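Long-range contacts in protein-glutaminase (Chryseobacterium proteolyticum, PDB 3A55), which probably hydrolyses the side-chain amide of glutamine residues in proteins, and is captured here as an engineered pro form resembling the reaction intermediate: residues T27-I32 with R66-N71; F43-Q48 with V255-P260; S117-V122 with N170-E175; I103-V108 with Y264-N269. The protein carries 1 engineered substitution. All coordinates share one frame; numbering follows the deposited sequence. Where two conformers were deposited one is given.

Contact 1 (T27-I32 with R66-N71); sequences TVPVGI and RQAVKN
V30 and V69 are the closest backbone pair where strand 29-32 passes over helix 66-71, the two short axes coming to 6.7 Å and their directions making an angle of 115°. The helix meets the strand through A68 and V69, and P29 takes both of them. CG of the P29 ring presses on CB of A68 at 3.4 Å, a tight fit for two carbons, while CB of P29 rests on CG2 of V69 at 3.6 Å.

V69 sets both methyls against the strand backbone. With CG1 set anti to the backbone N (chi1 167°), CG1 lies against the carbonyl carbon of V30 at 3.8 Å, and CG2 drops beside P29 and the N of G31. Here G31 offers bare backbone, and a CB on it would point away from the helix. Farther along, CG2 of I32 meets CG2 of V69 more loosely, at 4.3 Å, and the end of I32 comes near the N of R66. The P29 carbonyl is the polar link: its O receives the CA-H of V69 at 3.5 Å (162° at the hydrogen), and a water donates to both P29 O and V69 O, each at 2.8 Å.

V30 and G31 both face S42, a classic beta bulge against strand 38-43. Strand 22-35 is the middle one of a five-stranded antiparallel sheet, flanked by 38-43 and 75-79. Helix 59-71 packs on this sheet: P29 touches F43 and V75, A68 also reaches V75, and I32 continues onto I39.

Contact 2 (F43-Q48 with V255-P260); sequences FMLTQQ and VYYRSP. Engineered in segment 43-48: Q47 (natural residue Ala).
The M44-L45 peptide lies over one face of the Y257 ring, with L45 N 3.3 Å above the plane at the ring centre and M44 C out toward the rim. M44 adds its CB at 3.8 Å from CE2 of Y257 and its CA at 3.6 Å from the phenol OH. The leucine side chain works the other end of the tyrosine: CG stands anti to the backbone N (chi1 -161°), which brings CD1 to 3.7 Å from CB of Y257 and 4.0 Å from CE1 of Y256. A water joins Y257 OH to F43 O.

Behind this packing, a classic gamma turn centred on L45 bonds T46 N to M44 O at 2.8 Å. An ST turn follows, T46 OG1 accepting from Q48 N at 3.2 Å. Between T46 and Q48 sits the engineered Q47, whose CD is covalently linked to C156 SG, consistent with an acyl-enzyme-like state in what is probably a papain-clan fold; its NE2 is not in the model. Across the contact, Y256 and Y257 form a classic beta bulge facing L265, and Y256 OH is bonded to N272.

Further out, L45 O is held by Y196 OH, and D154 bonds both T46 OG1 and Q47 N.

Contact 3 (S117-V122 with N170-E175); sequences SVIPDV and NGYDCE
Y172 lays its ring over I119, and the contact can be followed outward from CB. That atom already touches CD1 of I119 at 3.8 Å; one step on, CD2 of the ring meets the same methyl at 3.6 Å. The next carbon of the isoleucine, CG1, sits over the ring face, 3.9 Å from the centroid and 14° off the normal, a CH-pi contact. It gets there because CG1 of I119 is turned beside its own backbone N (chi1 -80°). Past the isoleucine, CE2 and CZ of Y172 meet CD of P120, each at 3.7 Å, and the phenol OH ends only 3.1 Å from that CD, the proline standing at about a right angle to the tyrosine.

The touching residues sit beside two helix ends: G171 ends helix 156-169 in a Schellman motif, and D121 is the N-cap of helix 122-133. Replacing Y172 with an alanine would probably leave I119 CG1 without its aromatic cover and open a gap beside P120.

At the other end a water donates to S117 O and to D173 O, each at 2.8 Å, bridging the two backbones. D173 OD1 bonds its neighbour C174 N and forms a salt bridge with R164 of helix 156-169.

Contact 4 (I103-V108 with Y264-N269); sequences ILTKEV and YLYDNN
T105 and Y264 exchange two backbone hydrogen bonds, T105 N to Y264 O at 2.9 Å and Y264 N to T105 O at 2.8 Å, both nearly straight at 170° and 177°. They make a single antiparallel bridge, a hydrogen-bonded pair. Next along, I103 O is reached by a water that also accepts from Y266 N, and by the CA-H of L265.

The threonine serves its own loop as well. OG1, anti to the backbone N (chi1 -172°), accepts from E107 N at 2.9 Å in an ST turn, while CG2 lies 3.5 Å from Y264 O and at the edge of the Y266 ring. A valine here is likely to leave E107 N without its acceptor, so that the turn toward V108 could loosen.

An inverse gamma turn centred on E107 follows and sets V108 beside Y264 and Y266. CG2 of V108 packs on CE2 of Y264 at 3.8 Å, and its CA sits 3.6 Å from Y266 OH, which bonds K109 N. CB of I103 meets CD1 of L265 at 3.9 Å.

On one edge of strand 264-266, Y264 takes this single bridge from the loop after helix 94-103; on the other, L265 N and O pair with strand 255-258.

Contacts 1, 2 and 4 form a connected chain through the molecule. Contacts 1 and 2, their centres about 12 Å apart, join where V28 O meets M44 N at 2.9 Å and where P260 packs on V30. Contact 2 passes to contact 4, their centres about 11 Å apart, through the pairing of strands 255-258 and 264-266, with Y257 O 2.8 Å from L265 N. Contact 2 lies closest to the probable Cys-His-Asp site of C156, H197 and D217, to which the engineered Q47 is linked through the cysteine. Contact 3 stands apart at the surface, its centre about 36 Å from that of contact 1 and on the opposite side of the chain's centre.

Contact 1 (T27-I32 with R66-N71)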
loop_
_atom_site.group_PDB
_atom_site.type_symbol
_atom_site.label_atom_id
_atom_site.label_comp_id
_atom_site.label_asym_id
_atom_site.label_seq_id
_atom_site.Cartn_x
_atom_site.Cartn_y
_atom_site.Cartn_z
ATOM N N THR A 27 -7.793 -4.452 -13.339
ATOM C CA THR A 27 -7.388 -4.600 -11.950
ATOM C C THR A 27 -8.329 -5.578 -11.260
ATOM O O THR A 27 -9.335 -5.992 -11.840
ATOM C CB THR A 27 -7.410 -3.251 -11.204
ATOM O OG1 THR A 27 -6.956 -3.439 -9.861
ATOM C CG2 THR A 27 -8.803 -2.670 -11.179
ATOM N N VAL A 28 -7.989 -5.945 -10.031
ATOM C CA VAL A 28 -8.829 -6.849 -9.243
ATOM C C VAL A 28 -9.420 -6.074 -8.071
ATOM O O VAL A 28 -8.673 -5.570 -7.233
ATOM C CB VAL A 28 -8.008 -8.044 -8.695
ATOM C CG1 VAL A 28 -8.850 -8.889 -7.741
ATOM C CG2 VAL A 28 -7.454 -8.877 -9.843
ATOM N N PRO A 29 -10.758 -5.956 -8.010
ATOM C CA PRO A 29 -11.356 -5.309 -6.846
ATOM C C PRO A 29 -11.248 -6.238 -5.643
ATOM O O PRO A 29 -11.376 -7.464 -5.795
ATOM C CB PRO A 29 -12.822 -5.108 -7.254
ATOM C CG PRO A 29 -13.068 -6.086 -8.304
ATOM C CD PRO A 29 -11.761 -6.409 -8.986
ATOM N N VAL A 30 -11.002 -5.657 -4.470
ATOM C CA VAL A 30 -10.785 -6.441 -3.250
ATOM C C VAL A 30 -11.722 -6.077 -2.108
ATOM O O VAL A 30 -11.688 -6.715 -1.061
ATOM C CB VAL A 30 -9.316 -6.345 -2.743
ATOM C CG1 VAL A 30 -8.357 -6.952 -3.761
ATOM C CG2 VAL A 30 -8.925 -4.895 -2.375
ATOM N N GLY A 31 -12.570 -5.071 -2.307
ATOM C CA GLY A 31 -13.502 -4.674 -1.269
ATOM C C GLY A 31 -14.621 -3.842 -1.847
ATOM O O GLY A 31 -14.417 -3.084 -2.792
ATOM N N ILE A 32 -15.824 -4.010 -1.302
ATOM C CA ILE A 32 -16.922 -3.143 -1.660
ATOM C C ILE A 32 -17.704 -2.843 -0.387
ATOM O O ILE A 32 -18.177 -3.757 0.293
ATOM C CB ILE A 32 -17.735 -3.741 -2.834
ATOM C CG1 ILE A 32 -18.867 -2.814 -3.268
ATOM C CG2 ILE A 32 -18.234 -5.119 -2.507
ATOM C CD1 ILE A 32 -19.328 -3.082 -4.693
ATOM N N ARG A 66 -19.100 -6.719 -7.273
ATOM C CA ARG A 66 -19.358 -7.587 -6.129
ATOM C C ARG A 66 -18.868 -9.010 -6.398
ATOM O O ARG A 66 -18.231 -9.635 -5.540
ATOM C CB ARG A 66 -20.847 -7.593 -5.780
ATOM C CG ARG A 66 -21.168 -8.318 -4.488
ATOM C CD ARG A 66 -22.631 -8.143 -4.090
ATOM N NE ARG A 66 -22.952 -6.753 -3.763
ATOM C CZ ARG A 66 -23.662 -5.941 -4.538
ATOM N NH1 ARG A 66 -23.901 -4.698 -4.145
ATOM N NH2 ARG A 66 -24.140 -6.369 -5.701
ATOM N N GLN A 67 -19.147 -9.516 -7.593
ATOM C CA GLN A 67 -18.721 -10.868 -7.963
ATOM C C GLN A 67 -17.207 -10.956 -8.092
ATOM O O GLN A 67 -16.597 -11.950 -7.686
ATOM C CB GLN A 67 -19.389 -11.312 -9.253
ATOM C CG GLN A 67 -20.878 -11.512 -9.095
ATOM C CD GLN A 67 -21.199 -12.559 -8.056
ATOM O OE1 GLN A 67 -20.794 -13.713 -8.178
ATOM N NE2 GLN A 67 -21.933 -12.166 -7.031
ATOM N N ALA A 68 -16.589 -9.903 -8.627
ATOM C CA ALA A 68 -15.147 -9.901 -8.806
ATOM C C ALA A 68 -14.421 -9.832 -7.456
ATOM O O ALA A 68 -13.343 -10.422 -7.284
ATOM C CB ALA A 68 -14.721 -8.739 -9.706
ATOM N N VAL A 69 -15.001 -9.105 -6.505
ATOM C CA VAL A 69 -14.436 -9.032 -5.151
ATOM C C VAL A 69 -14.504 -10.415 -4.497
ATOM O O VAL A 69 -13.521 -10.910 -3.937
ATOM C CB VAL A 69 -15.194 -8.015 -4.270
ATOM C CG1 VAL A 69 -14.826 -8.179 -2.798
ATOM C CG2 VAL A 69 -14.906 -6.593 -4.741
ATOM N N LYS A 70 -15.680 -11.029 -4.575
ATOM C CA LYS A 70 -15.909 -12.344 -3.984
ATOM C C LYS A 70 -14.859 -13.329 -4.487
ATOM O O LYS A 70 -14.239 -14.050 -3.696
ATOM C CB LYS A 70 -17.323 -12.820 -4.351
ATOM C CG LYS A 70 -17.770 -14.107 -3.678
ATOM C CD LYS A 70 -19.210 -14.453 -4.059
ATOM C CE LYS A 70 -19.309 -14.882 -5.514
ATOM N NZ LYS A 70 -20.575 -15.638 -5.826
ATOM N N ASN A 71 -14.629 -13.322 -5.799
ATOM C CA ASN A 71 -13.811 -14.339 -6.448
ATOM C C ASN A 71 -12.371 -13.935 -6.738
ATOM O O ASN A 71 -11.603 -14.727 -7.295
ATOM C CB ASN A 71 -14.501 -14.817 -7.727
ATOM C CG ASN A 71 -15.848 -15.446 -7.451
ATOM O OD1 ASN A 71 -16.831 -15.126 -8.103
ATOM N ND2 ASN A 71 -15.902 -16.316 -6.449
HETATM O O HOH W 1 -10.934 -9.815 -4.282
#

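Contact 2 (F43-Q48 with V255-P260)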
loop_
_atom_site.group_PDB
_atom_site.type_symbol
_atom_site.label_atom_id
_atom_site.label_comp_id
_atom_site.label_asym_id
_atom_site.label_seq_id
_atom_site.Cartn_x
_atom_site.Cartn_y
_atom_site.Cartn_z
ATOM N N PHE A 43 -9.273 -1.656 -4.598
ATOM C CA PHE A 43 -8.625 -2.508 -5.595
ATOM C C PHE A 43 -7.272 -2.971 -5.099
ATOM O O PHE A 43 -6.711 -2.376 -4.182
ATOM C CB PHE A 43 -8.391 -1.737 -6.897
ATOM C CG PHE A 43 -9.644 -1.296 -7.570
ATOM C CD1 PHE A 43 -10.440 -2.206 -8.260
ATOM C CD2 PHE A 43 -10.019 0.030 -7.536
ATOM C CE1 PHE A 43 -11.604 -1.787 -8.916
ATOM C CE2 PHE A 43 -11.186 0.454 -8.180
ATOM C CZ PHE A 43 -11.976 -0.461 -8.860
ATOM N N MET A 44 -6.745 -4.006 -5.737
ATOM C CA MET A 44 -5.411 -4.489 -5.397
ATOM C C MET A 44 -4.375 -3.380 -5.590
ATOM O O MET A 44 -4.496 -2.545 -6.494
ATOM C CB MET A 44 -5.037 -5.703 -6.242
ATOM C CG MET A 44 -4.886 -5.407 -7.721
ATOM S SD MET A 44 -4.428 -6.846 -8.698
ATOM C CE MET A 44 -2.765 -7.135 -8.142
ATOM N N LEU A 45 -3.385 -3.376 -4.696
ATOM C CA LEU A 45 -2.193 -2.534 -4.780
ATOM C C LEU A 45 -2.440 -1.069 -4.424
ATOM O O LEU A 45 -1.857 -0.549 -3.465
ATOM C CB LEU A 45 -1.479 -2.693 -6.122
ATOM C CG LEU A 45 -0.021 -2.232 -6.156
ATOM C CD1 LEU A 45 0.805 -2.964 -5.095
ATOM C CD2 LEU A 45 0.569 -2.443 -7.547
ATOM N N THR A 46 -3.299 -0.390 -5.178
ATOM C CA THR A 46 -3.618 0.986 -4.827
ATOM C C THR A 46 -4.265 1.063 -3.439
ATOM O O THR A 46 -5.109 0.226 -3.079
ATOM C CB THR A 46 -4.530 1.687 -5.878
ATOM O OG1 THR A 46 -4.807 3.018 -5.430
ATOM C CG2 THR A 46 -5.845 0.933 -6.079
ATOM N N GLN A 47 -3.858 2.050 -2.651
ATOM C CA GLN A 47 -4.429 2.295 -1.349
ATOM C C GLN A 47 -5.662 3.183 -1.380
ATOM O O GLN A 47 -6.238 3.443 -0.365
ATOM C CB GLN A 47 -3.390 2.928 -0.422
ATOM C CG GLN A 47 -2.183 2.051 -0.245
ATOM C CD GLN A 47 -0.967 2.821 0.190
ATOM O OE1 GLN A 47 -0.610 3.859 -0.304
ATOM N N GLN A 48 -6.028 3.655 -2.571
ATOM C CA GLN A 48 -7.122 4.609 -2.705
ATOM C C GLN A 48 -8.482 3.935 -2.805
ATOM O O GLN A 48 -8.615 2.824 -3.333
ATOM C CB GLN A 48 -6.917 5.501 -3.939
ATOM C CG GLN A 48 -5.595 6.294 -3.938
ATOM C CD GLN A 48 -5.391 7.060 -5.240
ATOM O OE1 GLN A 48 -4.637 6.640 -6.115
ATOM N NE2 GLN A 48 -6.098 8.167 -5.387
ATOM N N VAL A 255 6.918 -9.810 0.453
ATOM C CA VAL A 255 5.578 -9.575 -0.095
ATOM C C VAL A 255 5.396 -8.086 -0.387
ATOM O O VAL A 255 5.536 -7.245 0.507
ATOM C CB VAL A 255 4.478 -10.079 0.858
ATOM C CG1 VAL A 255 3.093 -9.732 0.315
ATOM C CG2 VAL A 255 4.607 -11.575 1.039
ATOM N N TYR A 256 5.102 -7.772 -1.645
ATOM C CA TYR A 256 4.909 -6.386 -2.084
ATOM C C TYR A 256 3.499 -5.919 -1.734
ATOM O O TYR A 256 3.297 -4.808 -1.244
ATOM C CB TYR A 256 5.115 -6.313 -3.593
ATOM C CG TYR A 256 5.232 -4.938 -4.212
ATOM C CD1 TYR A 256 4.524 -4.623 -5.379
ATOM C CD2 TYR A 256 6.081 -3.972 -3.672
ATOM C CE1 TYR A 256 4.665 -3.385 -6.002
ATOM C CE2 TYR A 256 6.227 -2.716 -4.280
ATOM C CZ TYR A 256 5.507 -2.433 -5.442
ATOM O OH TYR A 256 5.632 -1.216 -6.078
ATOM N N TYR A 257 2.520 -6.787 -1.999
ATOM C CA TYR A 257 1.130 -6.498 -1.681
ATOM C C TYR A 257 0.436 -7.790 -1.260
ATOM O O TYR A 257 0.666 -8.837 -1.859
ATOM C CB TYR A 257 0.399 -5.877 -2.883
ATOM C CG TYR A 257 -1.088 -5.816 -2.679
ATOM C CD1 TYR A 257 -1.667 -4.831 -1.877
ATOM C CD2 TYR A 257 -1.921 -6.788 -3.244
ATOM C CE1 TYR A 257 -3.056 -4.805 -1.663
ATOM C CE2 TYR A 257 -3.290 -6.767 -3.036
ATOM C CZ TYR A 257 -3.850 -5.784 -2.249
ATOM O OH TYR A 257 -5.204 -5.783 -2.036
ATOM N N ARG A 258 -0.389 -7.702 -0.222
ATOM C CA ARG A 258 -1.210 -8.831 0.222
ATOM C C ARG A 258 -2.677 -8.439 0.073
ATOM O O ARG A 258 -3.096 -7.406 0.589
ATOM C CB ARG A 258 -0.913 -9.183 1.683
ATOM C CG ARG A 258 -1.873 -10.244 2.216
ATOM C CD ARG A 258 -1.772 -10.382 3.743
ATOM N NE ARG A 258 -2.775 -11.312 4.282
ATOM C CZ ARG A 258 -4.003 -10.951 4.645
ATOM N NH1 ARG A 258 -4.386 -9.684 4.539
ATOM N NH2 ARG A 258 -4.852 -11.856 5.133
ATOM N N SER A 259 -3.451 -9.277 -0.613
ATOM C CA SER A 259 -4.875 -8.989 -0.757
ATOM C C SER A 259 -5.626 -9.417 0.511
ATOM O O SER A 259 -5.102 -10.188 1.321
ATOM C CB SER A 259 -5.458 -9.740 -1.954
ATOM O OG SER A 259 -5.630 -11.118 -1.635
ATOM N N PRO A 260 -6.864 -8.924 0.689
ATOM C CA PRO A 260 -7.678 -9.399 1.813
ATOM C C PRO A 260 -7.975 -10.896 1.764
ATOM O O PRO A 260 -8.371 -11.454 2.785
ATOM C CB PRO A 260 -8.967 -8.585 1.685
ATOM C CG PRO A 260 -8.544 -7.336 0.918
ATOM C CD PRO A 260 -7.528 -7.837 -0.058
HETATM O O HOH W 2 -5.873 -3.407 -1.664
#

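Contact 3 (S117-V122 with N170-E175)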
loop_
_atom_site.group_PDB
_atom_site.type_symbol
_atom_site.label_atom_id
_atom_site.label_comp_id
_atom_site.label_asym_id
_atom_site.label_seq_id
_atom_site.Cartn_x
_atom_site.Cartn_y
_atom_site.Cartn_z
ATOM N N SER A 117 17.053 -11.903 10.320
ATOM C CA SER A 117 15.672 -11.472 10.509
ATOM C C SER A 117 15.486 -10.659 11.784
ATOM O O SER A 117 14.454 -10.013 11.971
ATOM C CB SER A 117 14.723 -12.670 10.488
ATOM O OG SER A 117 14.433 -13.043 9.153
ATOM N N VAL A 118 16.493 -10.688 12.657
ATOM C CA VAL A 118 16.425 -9.955 13.917
ATOM C C VAL A 118 17.614 -9.004 14.067
ATOM O O VAL A 118 18.774 -9.420 14.022
ATOM C CB VAL A 118 16.309 -10.917 15.142
ATOM C CG1 VAL A 118 16.149 -10.135 16.430
ATOM C CG2 VAL A 118 15.112 -11.862 14.958
ATOM N N ILE A 119 17.299 -7.731 14.255
ATOM C CA ILE A 119 18.293 -6.668 14.431
ATOM C C ILE A 119 18.876 -6.805 15.860
ATOM O O ILE A 119 18.137 -7.086 16.804
ATOM C CB ILE A 119 17.624 -5.290 14.150
ATOM C CG1 ILE A 119 17.523 -5.033 12.635
ATOM C CG2 ILE A 119 18.385 -4.145 14.788
ATOM C CD1 ILE A 119 16.684 -6.036 11.858
ATOM N N PRO A 120 20.207 -6.665 16.011
ATOM C CA PRO A 120 20.832 -7.035 17.294
ATOM C C PRO A 120 20.506 -6.166 18.514
ATOM O O PRO A 120 20.593 -6.658 19.650
ATOM C CB PRO A 120 22.335 -6.947 16.985
ATOM C CG PRO A 120 22.434 -5.989 15.837
ATOM C CD PRO A 120 21.212 -6.288 15.001
ATOM N N ASP A 121 20.177 -4.895 18.297
ATOM C CA ASP A 121 19.955 -3.957 19.403
ATOM C C ASP A 121 19.226 -2.700 18.925
ATOM O O ASP A 121 19.067 -2.471 17.709
ATOM C CB ASP A 121 21.280 -3.592 20.099
ATOM C CG ASP A 121 22.359 -3.162 19.113
ATOM O OD1 ASP A 121 23.516 -3.601 19.285
ATOM O OD2 ASP A 121 22.046 -2.403 18.168
ATOM N N VAL A 122 18.780 -1.887 19.879
ATOM C CA VAL A 122 17.988 -0.705 19.534
ATOM C C VAL A 122 18.858 0.363 18.870
ATOM O O VAL A 122 18.359 1.136 18.061
ATOM C CB VAL A 122 17.221 -0.132 20.756
ATOM C CG1 VAL A 122 18.180 0.526 21.739
ATOM C CG2 VAL A 122 16.124 0.847 20.301
ATOM N N ASN A 170 21.926 -3.441 4.572
ATOM C CA ASN A 170 22.602 -3.573 5.869
ATOM C C ASN A 170 22.693 -5.017 6.366
ATOM O O ASN A 170 23.243 -5.275 7.440
ATOM C CB ASN A 170 21.891 -2.732 6.935
ATOM C CG ASN A 170 22.172 -1.250 6.802
ATOM O OD1 ASN A 170 23.016 -0.703 7.519
ATOM N ND2 ASN A 170 21.472 -0.590 5.884
ATOM N N GLY A 171 22.163 -5.954 5.587
ATOM C CA GLY A 171 22.212 -7.372 5.946
ATOM C C GLY A 171 21.016 -7.903 6.721
ATOM O O GLY A 171 21.073 -8.999 7.283
ATOM N N TYR A 172 19.918 -7.145 6.720
ATOM C CA TYR A 172 18.738 -7.531 7.482
ATOM C C TYR A 172 17.512 -7.713 6.596
ATOM O O TYR A 172 17.394 -7.100 5.538
ATOM C CB TYR A 172 18.411 -6.481 8.551
ATOM C CG TYR A 172 19.517 -6.283 9.549
ATOM C CD1 TYR A 172 20.317 -5.141 9.516
ATOM C CD2 TYR A 172 19.781 -7.248 10.521
ATOM C CE1 TYR A 172 21.347 -4.959 10.429
ATOM C CE2 TYR A 172 20.814 -7.071 11.436
ATOM C CZ TYR A 172 21.588 -5.923 11.385
ATOM O OH TYR A 172 22.615 -5.754 12.291
ATOM N N ASP A 173 16.607 -8.574 7.039
ATOM C CA ASP A 173 15.266 -8.598 6.461
ATOM C C ASP A 173 14.265 -8.156 7.524
ATOM O O ASP A 173 14.639 -7.828 8.666
ATOM C CB ASP A 173 14.921 -9.988 5.896
ATOM C CG ASP A 173 13.948 -9.923 4.708
ATOM O OD1 ASP A 173 13.244 -8.903 4.554
ATOM O OD2 ASP A 173 13.875 -10.898 3.926
ATOM N N CYS A 174 12.995 -8.115 7.138
ATOM C CA CYS A 174 11.951 -7.709 8.051
ATOM C C CYS A 174 10.628 -8.296 7.577
ATOM O O CYS A 174 10.580 -9.018 6.576
ATOM C CB CYS A 174 11.849 -6.175 8.093
ATOM S SG CYS A 174 11.500 -5.399 6.483
ATOM N N GLU A 175 9.573 -8.005 8.324
ATOM C CA GLU A 175 8.221 -8.307 7.872
ATOM C C GLU A 175 7.546 -7.068 7.291
ATOM O O GLU A 175 8.063 -5.951 7.406
ATOM C CB GLU A 175 7.396 -8.839 9.036
ATOM C CG GLU A 175 7.787 -10.252 9.490
ATOM C CD GLU A 175 7.096 -10.627 10.787
ATOM O OE1 GLU A 175 7.455 -10.044 11.832
ATOM O OE2 GLU A 175 6.184 -11.483 10.766
HETATM O O HOH W 3 13.490 -7.535 11.176
HETATM O O HOH W 4 12.207 -11.442 8.161
#

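Contact 4 (I103-V108 with Y264-N269)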
loop_
_atom_site.group_PDB
_atom_site.type_symbol
_atom_site.label_atom_id
_atom_site.label_comp_id
_atom_site.label_asym_id
_atom_site.label_seq_id
_atom_site.Cartn_x
_atom_site.Cartn_y
_atom_site.Cartn_z
ATOM N N ILE A 103 0.153 -13.309 -11.171
ATOM C CA ILE A 103 0.783 -12.268 -10.348
ATOM C C ILE A 103 0.216 -12.115 -8.941
ATOM O O ILE A 103 0.926 -11.693 -8.030
ATOM C CB ILE A 103 0.836 -10.892 -11.058
ATOM C CG1 ILE A 103 -0.569 -10.342 -11.346
ATOM C CG2 ILE A 103 1.705 -10.973 -12.314
ATOM C CD1 ILE A 103 -0.572 -8.851 -11.659
ATOM N N LEU A 104 -1.057 -12.457 -8.758
ATOM C CA LEU A 104 -1.685 -12.368 -7.454
ATOM C C LEU A 104 -1.963 -13.802 -7.040
ATOM O O LEU A 104 -2.940 -14.415 -7.475
ATOM C CB LEU A 104 -2.965 -11.526 -7.524
ATOM C CG LEU A 104 -3.675 -11.181 -6.214
ATOM C CD1 LEU A 104 -2.778 -10.403 -5.260
ATOM C CD2 LEU A 104 -4.970 -10.409 -6.497
ATOM N N THR A 105 -1.071 -14.333 -6.215
ATOM C CA THR A 105 -0.892 -15.772 -6.114
ATOM C C THR A 105 -0.866 -16.303 -4.682
ATOM O O THR A 105 -0.590 -15.571 -3.732
ATOM C CB THR A 105 0.411 -16.189 -6.830
ATOM O OG1 THR A 105 0.494 -17.616 -6.903
ATOM C CG2 THR A 105 1.647 -15.641 -6.104
ATOM N N LYS A 106 -1.152 -17.594 -4.551
ATOM C CA LYS A 106 -0.995 -18.302 -3.287
ATOM C C LYS A 106 0.291 -19.118 -3.308
ATOM O O LYS A 106 0.623 -19.781 -2.320
ATOM C CB LYS A 106 -2.199 -19.220 -3.023
ATOM C CG LYS A 106 -3.528 -18.508 -2.761
ATOM C CD LYS A 106 -3.489 -17.682 -1.479
ATOM C CE LYS A 106 -4.890 -17.417 -0.912
ATOM N NZ LYS A 106 -5.757 -16.563 -1.786
ATOM N N GLU A 107 0.993 -19.085 -4.442
ATOM C CA GLU A 107 2.283 -19.760 -4.590
ATOM C C GLU A 107 3.352 -18.937 -3.881
ATOM O O GLU A 107 3.980 -18.077 -4.493
ATOM C CB GLU A 107 2.652 -19.915 -6.073
ATOM C CG GLU A 107 1.641 -20.683 -6.924
ATOM C CD GLU A 107 1.668 -22.181 -6.682
ATOM O OE1 GLU A 107 2.607 -22.675 -6.024
ATOM O OE2 GLU A 107 0.739 -22.869 -7.154
ATOM N N VAL A 108 3.536 -19.196 -2.593
ATOM C CA VAL A 108 4.471 -18.446 -1.766
ATOM C C VAL A 108 5.913 -18.781 -2.129
ATOM O O VAL A 108 6.271 -19.953 -2.274
ATOM C CB VAL A 108 4.236 -18.734 -0.260
ATOM C CG1 VAL A 108 5.272 -18.023 0.601
ATOM C CG2 VAL A 108 2.823 -18.330 0.151
ATOM N N TYR A 264 -0.673 -13.056 -2.518
ATOM C CA TYR A 264 0.521 -12.226 -2.496
ATOM C C TYR A 264 0.889 -11.788 -3.891
ATOM O O TYR A 264 0.727 -12.527 -4.861
ATOM C CB TYR A 264 1.704 -13.025 -1.952
ATOM C CG TYR A 264 1.671 -13.401 -0.484
ATOM C CD1 TYR A 264 0.800 -12.792 0.415
ATOM C CD2 TYR A 264 2.584 -14.335 0.016
ATOM C CE1 TYR A 264 0.803 -13.144 1.769
ATOM C CE2 TYR A 264 2.601 -14.687 1.355
ATOM C CZ TYR A 264 1.722 -14.090 2.228
ATOM O OH TYR A 264 1.768 -14.450 3.554
ATOM N N LEU A 265 1.406 -10.569 -3.963
ATOM C CA LEU A 265 1.994 -10.020 -5.174
ATOM C C LEU A 265 3.440 -9.676 -4.836
ATOM O O LEU A 265 3.701 -9.133 -3.761
ATOM C CB LEU A 265 1.235 -8.761 -5.601
ATOM C CG LEU A 265 1.860 -7.889 -6.690
ATOM C CD1 LEU A 265 1.822 -8.593 -8.045
ATOM C CD2 LEU A 265 1.161 -6.533 -6.767
ATOM N N TYR A 266 4.364 -9.981 -5.748
ATOM C CA TYR A 266 5.790 -9.734 -5.526
ATOM C C TYR A 266 6.351 -8.645 -6.434
ATOM O O TYR A 266 5.775 -8.336 -7.474
ATOM C CB TYR A 266 6.573 -11.029 -5.725
ATOM C CG TYR A 266 6.236 -12.084 -4.696
ATOM C CD1 TYR A 266 6.746 -12.004 -3.399
ATOM C CD2 TYR A 266 5.371 -13.139 -5.002
ATOM C CE1 TYR A 266 6.437 -12.958 -2.438
ATOM C CE2 TYR A 266 5.061 -14.112 -4.045
ATOM C CZ TYR A 266 5.592 -14.010 -2.764
ATOM O OH TYR A 266 5.292 -14.967 -1.812
ATOM N N ASP A 267 7.486 -8.075 -6.029
ATOM C CA ASP A 267 8.233 -7.105 -6.845
ATOM C C ASP A 267 9.719 -7.375 -6.587
ATOM O O ASP A 267 10.437 -6.540 -6.028
ATOM C CB ASP A 267 7.849 -5.668 -6.464
ATOM C CG ASP A 267 8.516 -4.612 -7.356
ATOM O OD1 ASP A 267 8.693 -4.854 -8.565
ATOM O OD2 ASP A 267 8.830 -3.518 -6.840
ATOM N N ASN A 268 10.169 -8.558 -6.990
ATOM C CA ASN A 268 11.482 -9.067 -6.560
ATOM C C ASN A 268 12.719 -8.270 -6.996
ATOM O O ASN A 268 13.788 -8.376 -6.382
ATOM C CB ASN A 268 11.631 -10.547 -6.940
ATOM C CG ASN A 268 10.696 -11.450 -6.153
ATOM O OD1 ASN A 268 10.246 -12.482 -6.656
ATOM N ND2 ASN A 268 10.393 -11.065 -4.916
ATOM N N ASN A 269 12.577 -7.483 -8.054
ATOM C CA ASN A 269 13.691 -6.679 -8.552
ATOM C C ASN A 269 13.447 -5.182 -8.385
ATOM O O ASN A 269 14.159 -4.361 -8.960
ATOM C CB ASN A 269 13.962 -7.017 -10.018
ATOM C CG ASN A 269 14.349 -8.466 -10.215
ATOM O OD1 ASN A 269 13.691 -9.200 -10.959
ATOM N ND2 ASN A 269 15.405 -8.896 -9.528
HETATM O O HOH W 5 3.618 -11.583 -8.084
#